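Side-chain contacts in beta-galactoside alpha-2,6-sialyltransferase (Photobacterium sp., PDB 2Z4T), which transfers sialic acid from a CMP-linked donor to galactosides such as lactose through an alpha-2,6 linkage, using a GT-B fold: residues I382-A385 with P391-L394; V358-T363 with S449-T454; F401-P406 with I429-L434. All coordinates share one frame; numbering follows the deposited sequence.

Contact 1. Residues I382-A385 with P391-L394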
loop_
_atom_site.group_PDB
_atom_site.type_symbol
_atom_site.label_atom_id
_atom_site.label_comp_id
_atom_site.label_asym_id
_atom_site.label_seq_id
_atom_site.Cartn_x
_atom_site.Cartn_y
_atom_site.Cartn_z
ATOM N N ILE A 382 25.647 -15.036 -4.334
ATOM C CA ILE A 382 26.161 -14.085 -5.329
ATOM C C ILE A 382 27.387 -14.699 -6.032
ATOM O O ILE A 382 27.497 -14.659 -7.260
ATOM C CB ILE A 382 26.483 -12.698 -4.700
ATOM C CG1 ILE A 382 25.192 -12.024 -4.214
ATOM C CG2 ILE A 382 27.199 -11.770 -5.691
ATOM C CD1 ILE A 382 25.398 -10.960 -3.207
ATOM N N ASN A 383 28.280 -15.297 -5.252
ATOM C CA ASN A 383 29.503 -15.884 -5.799
ATOM C C ASN A 383 29.242 -16.993 -6.784
ATOM O O ASN A 383 29.902 -17.081 -7.815
ATOM C CB ASN A 383 30.442 -16.346 -4.691
ATOM C CG ASN A 383 31.108 -15.183 -4.000
ATOM O OD1 ASN A 383 31.122 -14.073 -4.535
ATOM N ND2 ASN A 383 31.650 -15.418 -2.804
ATOM N N ASN A 384 28.242 -17.810 -6.484
ATOM C CA ASN A 384 27.846 -18.867 -7.398
ATOM C C ASN A 384 27.433 -18.334 -8.773
ATOM O O ASN A 384 27.781 -18.919 -9.805
ATOM C CB ASN A 384 26.747 -19.688 -6.746
ATOM C CG ASN A 384 27.305 -20.879 -6.003
ATOM O OD1 ASN A 384 27.616 -21.892 -6.631
ATOM N ND2 ASN A 384 27.463 -20.765 -4.665
ATOM N N ALA A 385 26.736 -17.197 -8.772
ATOM C CA ALA A 385 26.269 -16.522 -9.992
ATOM C C ALA A 385 27.367 -15.885 -10.856
ATOM O O ALA A 385 27.262 -15.893 -12.094
ATOM C CB ALA A 385 25.185 -15.474 -9.650
ATOM N N PRO A 391 28.369 -24.280 -11.383
ATOM C CA PRO A 391 27.303 -24.582 -12.351
ATOM C C PRO A 391 26.189 -23.519 -12.392
ATOM O O PRO A 391 25.448 -23.472 -13.366
ATOM C CB PRO A 391 26.756 -25.941 -11.881
ATOM C CG PRO A 391 27.173 -26.072 -10.449
ATOM C CD PRO A 391 28.431 -25.270 -10.281
ATOM N N HIS A 392 26.080 -22.674 -11.365
ATOM C CA HIS A 392 25.053 -21.611 -11.362
ATOM C C HIS A 392 25.495 -20.296 -12.008
ATOM O O HIS A 392 24.741 -19.325 -12.059
ATOM C CB HIS A 392 24.491 -21.401 -9.954
ATOM C CG HIS A 392 24.085 -22.687 -9.307
ATOM N ND1 HIS A 392 23.012 -23.428 -9.754
ATOM C CD2 HIS A 392 24.668 -23.418 -8.327
ATOM C CE1 HIS A 392 22.929 -24.547 -9.053
ATOM N NE2 HIS A 392 23.921 -24.563 -8.180
ATOM N N TYR A 393 26.717 -20.299 -12.522
ATOM C CA TYR A 393 27.282 -19.176 -13.233
ATOM C C TYR A 393 26.258 -18.633 -14.204
ATOM O O TYR A 393 25.641 -19.401 -14.937
ATOM C CB TYR A 393 28.520 -19.640 -14.017
ATOM C CG TYR A 393 29.223 -18.548 -14.774
ATOM C CD1 TYR A 393 29.555 -17.336 -14.150
ATOM C CD2 TYR A 393 29.592 -18.717 -16.110
ATOM C CE1 TYR A 393 30.226 -16.320 -14.838
ATOM C CE2 TYR A 393 30.261 -17.692 -16.804
ATOM C CZ TYR A 393 30.570 -16.507 -16.156
ATOM O OH TYR A 393 31.236 -15.518 -16.821
ATOM N N LEU A 394 26.081 -17.318 -14.224
ATOM C CA LEU A 394 25.112 -16.725 -15.145
ATOM C C LEU A 394 25.391 -17.014 -16.635
ATOM O O LEU A 394 24.451 -17.050 -17.429
ATOM C CB LEU A 394 24.932 -15.234 -14.871
ATOM C CG LEU A 394 24.223 -14.969 -13.529
ATOM C CD1 LEU A 394 24.109 -13.485 -13.212
ATOM C CD2 LEU A 394 22.853 -15.624 -13.487
#

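Contact 2. Residues V358-T363 with S449-T454. With C5P (cytidine-5'-monophosphate), chain C.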
loop_
_atom_site.group_PDB
_atom_site.type_symbol
_atom_site.label_atom_id
_atom_site.label_comp_id
_atom_site.label_asym_id
_atom_site.label_seq_id
_atom_site.Cartn_x
_atom_site.Cartn_y
_atom_site.Cartn_z
ATOM N N VAL A 358 20.881 -8.143 -11.138
ATOM C CA VAL A 358 20.465 -7.730 -9.808
ATOM C C VAL A 358 20.326 -8.964 -8.940
ATOM O O VAL A 358 19.596 -9.889 -9.295
ATOM C CB VAL A 358 19.114 -6.938 -9.794
ATOM C CG1 VAL A 358 18.629 -6.694 -8.334
ATOM C CG2 VAL A 358 19.240 -5.618 -10.533
ATOM N N PHE A 359 21.056 -8.998 -7.831
ATOM C CA PHE A 359 20.845 -10.028 -6.843
ATOM C C PHE A 359 19.842 -9.500 -5.834
ATOM O O PHE A 359 20.033 -8.387 -5.304
ATOM C CB PHE A 359 22.143 -10.435 -6.143
ATOM C CG PHE A 359 21.924 -11.365 -4.986
ATOM C CD1 PHE A 359 21.842 -12.733 -5.187
ATOM C CD2 PHE A 359 21.739 -10.862 -3.698
ATOM C CE1 PHE A 359 21.613 -13.595 -4.119
ATOM C CE2 PHE A 359 21.506 -11.711 -2.614
ATOM C CZ PHE A 359 21.440 -13.084 -2.826
ATOM N N THR A 360 18.782 -10.274 -5.564
ATOM C CA THR A 360 17.791 -9.870 -4.567
ATOM C C THR A 360 18.030 -10.603 -3.251
ATOM O O THR A 360 18.107 -11.833 -3.230
ATOM C CB THR A 360 16.319 -10.079 -5.054
ATOM O OG1 THR A 360 16.034 -11.475 -5.236
ATOM C CG2 THR A 360 16.086 -9.364 -6.346
ATOM N N GLY A 361 18.141 -9.857 -2.150
ATOM C CA GLY A 361 18.497 -10.463 -0.856
ATOM C C GLY A 361 17.296 -10.808 -0.004
ATOM O O GLY A 361 16.162 -10.567 -0.397
ATOM N N THR A 362 17.549 -11.384 1.165
ATOM C CA THR A 362 16.502 -11.666 2.129
ATOM C C THR A 362 16.904 -11.196 3.537
ATOM O O THR A 362 18.009 -10.700 3.744
ATOM C CB THR A 362 16.137 -13.176 2.165
ATOM O OG1 THR A 362 14.886 -13.354 2.836
ATOM C CG2 THR A 362 17.214 -13.993 2.880
ATOM N N THR A 363 16.006 -11.374 4.500
ATOM C CA THR A 363 16.347 -11.086 5.880
ATOM C C THR A 363 15.800 -12.187 6.759
ATOM O O THR A 363 15.008 -12.988 6.278
ATOM C CB THR A 363 15.784 -9.721 6.329
ATOM O OG1 THR A 363 16.376 -9.375 7.577
ATOM C CG2 THR A 363 14.256 -9.754 6.464
ATOM N N SER A 449 11.415 -15.182 -2.195
ATOM C CA SER A 449 10.822 -13.954 -1.715
ATOM C C SER A 449 9.491 -13.764 -2.383
ATOM O O SER A 449 9.269 -14.276 -3.496
ATOM C CB SER A 449 11.715 -12.785 -2.106
ATOM O OG SER A 449 11.015 -11.554 -1.962
ATOM N N SER A 450 8.630 -12.985 -1.738
ATOM C CA SER A 450 7.365 -12.569 -2.326
ATOM C C SER A 450 7.550 -11.888 -3.680
ATOM O O SER A 450 6.664 -11.930 -4.547
ATOM C CB SER A 450 6.624 -11.630 -1.382
ATOM O OG SER A 450 6.591 -12.154 -0.067
ATOM N N LEU A 451 8.707 -11.273 -3.885
ATOM C CA LEU A 451 8.915 -10.537 -5.120
ATOM C C LEU A 451 8.842 -11.490 -6.332
ATOM O O LEU A 451 8.351 -11.106 -7.399
ATOM C CB LEU A 451 10.209 -9.698 -5.058
ATOM C CG LEU A 451 11.563 -10.419 -5.153
ATOM C CD1 LEU A 451 11.953 -10.659 -6.625
ATOM C CD2 LEU A 451 12.675 -9.668 -4.392
ATOM N N TYR A 452 9.277 -12.736 -6.142
ATOM C CA TYR A 452 9.182 -13.769 -7.180
ATOM C C TYR A 452 7.772 -14.294 -7.440
ATOM O O TYR A 452 7.572 -15.052 -8.410
ATOM C CB TYR A 452 10.157 -14.935 -6.920
ATOM C CG TYR A 452 11.593 -14.468 -7.018
ATOM C CD1 TYR A 452 12.164 -14.145 -8.262
ATOM C CD2 TYR A 452 12.367 -14.286 -5.871
ATOM C CE1 TYR A 452 13.470 -13.699 -8.351
ATOM C CE2 TYR A 452 13.677 -13.837 -5.960
ATOM C CZ TYR A 452 14.225 -13.537 -7.195
ATOM O OH TYR A 452 15.534 -13.074 -7.276
ATOM N N PHE A 453 6.809 -13.917 -6.594
ATOM C CA PHE A 453 5.426 -14.258 -6.865
ATOM C C PHE A 453 4.907 -13.418 -8.042
ATOM O O PHE A 453 3.892 -13.785 -8.672
ATOM C CB PHE A 453 4.527 -14.052 -5.629
ATOM C CG PHE A 453 4.707 -15.100 -4.524
ATOM C CD1 PHE A 453 3.592 -15.649 -3.889
ATOM C CD2 PHE A 453 5.980 -15.506 -4.103
ATOM C CE1 PHE A 453 3.721 -16.598 -2.864
ATOM C CE2 PHE A 453 6.139 -16.457 -3.090
ATOM C CZ PHE A 453 4.991 -17.009 -2.464
ATOM N N THR A 454 5.605 -12.320 -8.350
ATOM C CA THR A 454 5.108 -11.308 -9.290
ATOM C C THR A 454 5.999 -11.070 -10.521
ATOM O O THR A 454 5.491 -10.934 -11.629
ATOM C CB THR A 454 4.898 -9.974 -8.561
ATOM O OG1 THR A 454 3.994 -10.173 -7.465
ATOM C CG2 THR A 454 4.354 -8.906 -9.489
HETATM O O3P C5P C . 11.211 -11.244 0.781
HETATM P P C5P C . 9.804 -11.007 1.186
HETATM O O1P C5P C . 9.811 -10.553 2.639
HETATM O O2P C5P C . 8.877 -12.133 0.774
HETATM O "O5'" C5P C . 9.312 -9.798 0.295
HETATM C "C5'" C5P C . 8.145 -9.062 0.592
HETATM C "C4'" C5P C . 8.268 -7.778 -0.226
HETATM O "O4'" C5P C . 9.434 -7.049 0.184
HETATM C "C3'" C5P C . 8.496 -8.018 -1.707
HETATM O "O3'" C5P C . 7.286 -8.124 -2.448
HETATM C "C2'" C5P C . 9.199 -6.753 -2.114
HETATM O "O2'" C5P C . 8.283 -5.656 -2.142
HETATM C "C1'" C5P C . 10.072 -6.435 -0.943
HETATM N N1 C5P C . 11.423 -6.942 -1.170
HETATM C C2 C5P C . 12.319 -6.185 -1.974
HETATM N N3 C5P C . 13.588 -6.616 -2.187
HETATM C C4 C5P C . 14.022 -7.786 -1.643
HETATM C C5 C5P C . 13.156 -8.560 -0.842
HETATM C C6 C5P C . 11.846 -8.106 -0.612
HETATM O O2 C5P C . 11.960 -5.124 -2.504
HETATM N N4 C5P C . 15.301 -8.178 -1.870
#

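Contact 3. Residues F401-P406 with I429-L434. With C5P (cytidine-5'-monophosphate), chain C.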
loop_
_atom_site.group_PDB
_atom_site.type_symbol
_atom_site.label_atom_id
_atom_site.label_comp_id
_atom_site.label_asym_id
_atom_site.label_seq_id
_atom_site.Cartn_x
_atom_site.Cartn_y
_atom_site.Cartn_z
ATOM N N PHE A 401 24.564 -5.724 -9.337
ATOM C CA PHE A 401 23.630 -4.839 -8.622
ATOM C C PHE A 401 22.985 -5.566 -7.453
ATOM O O PHE A 401 22.762 -6.787 -7.503
ATOM C CB PHE A 401 22.551 -4.327 -9.574
ATOM C CG PHE A 401 23.071 -3.354 -10.605
ATOM C CD1 PHE A 401 22.850 -1.993 -10.461
ATOM C CD2 PHE A 401 23.783 -3.796 -11.701
ATOM C CE1 PHE A 401 23.326 -1.089 -11.385
ATOM C CE2 PHE A 401 24.280 -2.901 -12.643
ATOM C CZ PHE A 401 24.058 -1.531 -12.476
ATOM N N PHE A 402 22.679 -4.824 -6.393
ATOM C CA PHE A 402 22.118 -5.429 -5.189
ATOM C C PHE A 402 20.828 -4.766 -4.745
ATOM O O PHE A 402 20.734 -3.548 -4.730
ATOM C CB PHE A 402 23.157 -5.428 -4.063
ATOM C CG PHE A 402 22.639 -5.918 -2.721
ATOM C CD1 PHE A 402 22.195 -7.233 -2.554
ATOM C CD2 PHE A 402 22.633 -5.072 -1.620
ATOM C CE1 PHE A 402 21.746 -7.691 -1.316
ATOM C CE2 PHE A 402 22.192 -5.514 -0.381
ATOM C CZ PHE A 402 21.746 -6.831 -0.222
ATOM N N LYS A 403 19.857 -5.587 -4.363
ATOM C CA LYS A 403 18.585 -5.178 -3.751
ATOM C C LYS A 403 18.394 -6.237 -2.645
ATOM O O LYS A 403 17.729 -7.223 -2.917
ATOM C CB LYS A 403 17.531 -5.353 -4.852
ATOM C CG LYS A 403 16.099 -4.994 -4.481
ATOM C CD LYS A 403 16.076 -3.574 -3.923
ATOM C CE LYS A 403 14.787 -3.275 -3.325
ATOM N NZ LYS A 403 14.560 -3.878 -2.016
ATOM N N GLY A 404 18.860 -6.104 -1.386
ATOM C CA GLY A 404 18.409 -5.218 -0.319
ATOM C C GLY A 404 16.955 -5.656 -0.289
ATOM O O GLY A 404 16.152 -4.874 -0.763
ATOM N N HIS A 405 16.529 -6.740 0.375
ATOM C CA HIS A 405 15.686 -6.698 1.600
ATOM C C HIS A 405 15.505 -5.442 2.450
ATOM O O HIS A 405 16.420 -5.007 3.134
ATOM C CB HIS A 405 15.599 -8.007 2.396
ATOM C CG HIS A 405 14.196 -8.354 2.802
ATOM N ND1 HIS A 405 13.494 -7.643 3.758
ATOM C CD2 HIS A 405 13.347 -9.318 2.359
ATOM C CE1 HIS A 405 12.282 -8.158 3.886
ATOM N NE2 HIS A 405 12.170 -9.181 3.054
ATOM N N PRO A 406 14.312 -4.837 2.363
ATOM C CA PRO A 406 13.978 -3.620 3.129
ATOM C C PRO A 406 14.297 -3.750 4.619
ATOM O O PRO A 406 14.780 -2.792 5.215
ATOM C CB PRO A 406 12.476 -3.450 2.906
ATOM C CG PRO A 406 12.201 -4.122 1.575
ATOM C CD PRO A 406 13.232 -5.254 1.446
ATOM N N ILE A 429 13.458 0.361 -1.406
ATOM C CA ILE A 429 12.616 0.440 -2.593
ATOM C C ILE A 429 12.041 -0.949 -2.883
ATOM O O ILE A 429 12.803 -1.873 -3.198
ATOM C CB ILE A 429 13.427 0.943 -3.820
ATOM C CG1 ILE A 429 14.064 2.299 -3.536
ATOM C CG2 ILE A 429 12.563 1.006 -5.066
ATOM C CD1 ILE A 429 15.222 2.634 -4.497
ATOM N N SER A 430 10.716 -1.118 -2.769
ATOM C CA SER A 430 10.115 -2.402 -3.173
ATOM C C SER A 430 10.535 -2.745 -4.596
ATOM O O SER A 430 10.512 -1.885 -5.486
ATOM C CB SER A 430 8.610 -2.387 -3.057
ATOM O OG SER A 430 8.243 -2.907 -1.789
ATOM N N PHE A 431 10.949 -3.987 -4.809
ATOM C CA PHE A 431 11.487 -4.361 -6.094
ATOM C C PHE A 431 10.432 -4.235 -7.182
ATOM O O PHE A 431 10.749 -3.991 -8.360
ATOM C CB PHE A 431 12.060 -5.781 -6.038
ATOM C CG PHE A 431 12.805 -6.186 -7.270
ATOM C CD1 PHE A 431 13.996 -5.566 -7.615
ATOM C CD2 PHE A 431 12.323 -7.193 -8.080
ATOM C CE1 PHE A 431 14.717 -5.954 -8.776
ATOM C CE2 PHE A 431 13.013 -7.601 -9.211
ATOM C CZ PHE A 431 14.211 -6.983 -9.570
ATOM N N GLU A 432 9.168 -4.401 -6.811
ATOM C CA GLU A 432 8.184 -4.307 -7.868
ATOM C C GLU A 432 8.029 -2.903 -8.469
ATOM O O GLU A 432 7.539 -2.766 -9.591
ATOM C CB GLU A 432 6.882 -5.114 -7.644
ATOM C CG GLU A 432 6.350 -5.297 -6.269
ATOM C CD GLU A 432 7.128 -6.199 -5.347
ATOM O OE1 GLU A 432 7.012 -7.431 -5.378
ATOM O OE2 GLU A 432 7.790 -5.638 -4.481
ATOM N N VAL A 433 8.553 -1.869 -7.804
ATOM C CA VAL A 433 8.554 -0.583 -8.462
ATOM C C VAL A 433 9.507 -0.579 -9.653
ATOM O O VAL A 433 9.248 0.114 -10.656
ATOM C CB VAL A 433 8.704 0.661 -7.520
ATOM C CG1 VAL A 433 8.317 0.348 -6.080
ATOM C CG2 VAL A 433 10.044 1.313 -7.625
ATOM N N LEU A 434 10.567 -1.390 -9.592
ATOM C CA LEU A 434 11.433 -1.524 -10.766
ATOM C C LEU A 434 10.699 -2.214 -11.906
ATOM O O LEU A 434 10.918 -1.890 -13.069
ATOM C CB LEU A 434 12.765 -2.239 -10.479
ATOM C CG LEU A 434 13.767 -1.805 -9.403
ATOM C CD1 LEU A 434 15.122 -1.852 -10.016
ATOM C CD2 LEU A 434 13.528 -0.429 -8.772
HETATM O O3P C5P C . 11.211 -11.244 0.781
HETATM P P C5P C . 9.804 -11.007 1.186
HETATM O O1P C5P C . 9.811 -10.553 2.639
HETATM O O2P C5P C . 8.877 -12.133 0.774
HETATM O "O5'" C5P C . 9.312 -9.798 0.295
HETATM C "C5'" C5P C . 8.145 -9.062 0.592
HETATM C "C4'" C5P C . 8.268 -7.778 -0.226
HETATM O "O4'" C5P C . 9.434 -7.049 0.184
HETATM C "C3'" C5P C . 8.496 -8.018 -1.707
HETATM O "O3'" C5P C . 7.286 -8.124 -2.448
HETATM C "C2'" C5P C . 9.199 -6.753 -2.114
HETATM O "O2'" C5P C . 8.283 -5.656 -2.142
HETATM C "C1'" C5P C . 10.072 -6.435 -0.943
HETATM N N1 C5P C . 11.423 -6.942 -1.170
HETATM C C2 C5P C . 12.319 -6.185 -1.974
HETATM N N3 C5P C . 13.588 -6.616 -2.187
HETATM C C4 C5P C . 14.022 -7.786 -1.643
HETATM C C5 C5P C . 13.156 -8.560 -0.842
HETATM C C6 C5P C . 11.846 -8.106 -0.612
HETATM O O2 C5P C . 11.960 -5.124 -2.504
HETATM N N4 C5P C . 15.301 -8.178 -1.870
#

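Contact 1. Residues I382-A385 with P391-L394
Asn384 and Ala385, at the C-terminal end of helix 371-386, meet His392, Tyr393 and Leu394 in the loop that returns the chain to strand 399-403, within the beta-alpha-beta crossover joining the parallel neighbours 356-360 and 399-403. The main polar link is between backbones: Leu394 N donates to Ala385 O at 2.8 Å with an N-H...O angle of 163°. The same carbonyl oxygen takes a CA-H...O contact from Tyr393 CA at 3.5 Å, and Tyr393 CD1 approaches Ala385 O obliquely to 3.4 Å. The tyrosine CG stands anti to the backbone N (chi1 -178°), which brings CD1 near that oxygen. Leu394 adds an apolar touch, its branch carbon CG lying 4.0 Å from Ala385 CB; both side chains also pack on Phe357 of strand 356-360. On the other flank Asn384 and His392 run side by side. Asn384 OD1 sits at the imidazole edge, in the ring plane and 3.7 Å from His392 CD2, while the amide plane is turned 62° from the ring. That oxygen has its hydrogen bond with Ser390 OG, which also bonds to His392 N, and Asn384 ND2 bonds to Asn380 O and Pro504 O. Pro391 CG lies over one face of the imidazole, toward its rim. A carbonyl in the last turn of the helix is thus satisfied by a loop amide, while the asparagine amide, bonded through both its oxygen and its nitrogen, has its rotation fixed beside the histidine.

Contact 2. Residues V358-T363 with S449-T454
Thr360, the last residue of strand 356-360, faces Leu451 and Tyr452 in a turn that follows strand 443-447, where residues 450-453 have helical torsions and Tyr452 N bonds to Ser449 O. The contact lies at the C-terminal ends of these two adjacent parallel strands, in the nucleotide-binding half of the GT-B fold. Between the two segments the polar contact is made by side chains: Tyr452 OH donates to Thr360 OG1 at 2.6 Å, the threonine oxygen lying oblique to the phenol ring. Thr360 OG1 is placed between its backbone N and carbonyl carbon (chi1 65°), which turns it to the tyrosine. Leu451 meets Thr360 tip to tip, CD2 lying 3.7 Å from Thr360 CB. The leucine then serves three neighbours with its two methyls. CD2 also rests over a face of the cytosine of bound cytidine-5'-monophosphate, 3.6 Å from C4, and CD1 sits 3.5 Å above the centre of the Tyr452 ring. Both segments also grip the nucleotide by polar groups. The exocyclic amine N4 donates to Gly361 O at 2.9 Å and an almost straight 170°. At the phosphate, Ser449 OG donates to O3P and also accepts from Leu451 N at 3.0 Å, closing an ST turn that fixes the hydroxyl. Ser450 N donates to phosphate O2P at 2.7 Å. Ser450 OG bonds the same oxygen at a distance too short to be taken literally, and it also takes a bond from Ser234 N. The leucine of the turn thus covers the base and its tyrosine ties it to the strand, while the N-H and the two hydroxyls would help to offset the phosphate's negative charge in a buried setting.

Contact 3. Residues F401-P406 with I429-L434
The apolar part joins Lys403, at the end of strand 399-403, to Phe431 of residues 429-434: their side chains cross obliquely, Lys403 CG lying 3.8 Å from Phe431 CD1. The lysine chain is bent at chi2 and chi4, but its end is poorly placed in the model, with CE too close to Ile429 O and NZ too close to Gly404 O. The bond from NZ to Ser427 O, and the weaker one to O2 of the cytosine of cytidine-5'-monophosphate, are therefore tentative. Apolar cover of the base comes from Pro406, whose CD lies 3.6 Å from cytosine N1.

Among the polar bonds, cytosine N4 donates to Lys403 O at 2.8 Å, and Phe431 N donates to cytosine O2 at 2.8 Å with a bent angle of 135°. His405 NE2 reaches phosphate O1P at 2.8 Å, nearly straight at 171°, while its ND1 is engaged by Gly407 N, which sets the ring. On the sugar, ribose O3' donates to Glu432 OE1 at 3.0 Å. The two segments therefore recognise cytosine by a carbonyl for its amine and an amide for its O2, while the Glu432 carboxylate accepts from ribose O3', and probably from O2', whose modelled distance is too short to be relied on.

Contacts 2 and 3 together form most of one nucleotide site; their centres are about 8 Å apart, and their strands 356-360 and 399-403 are parallel neighbours. Gly361 N lies 2.8 Å from Lys403 O, a probable hydrogen bond, so one of the two carbonyls that receive the cytosine amine is itself tied to contact 2. Leu451 and Pro406, one from each contact, enclose the base from opposite faces. Contact 1 lies away from the ligand, its centre about 17 Å from that of contact 2 and about 20 Å from that of contact 3. Its helix nevertheless packs against the same sheet, with Ile382 CG1 3.4 Å from Phe359 CG. Along the chain, contacts 1 and 3 follow in series within the loop that contact 2 closes.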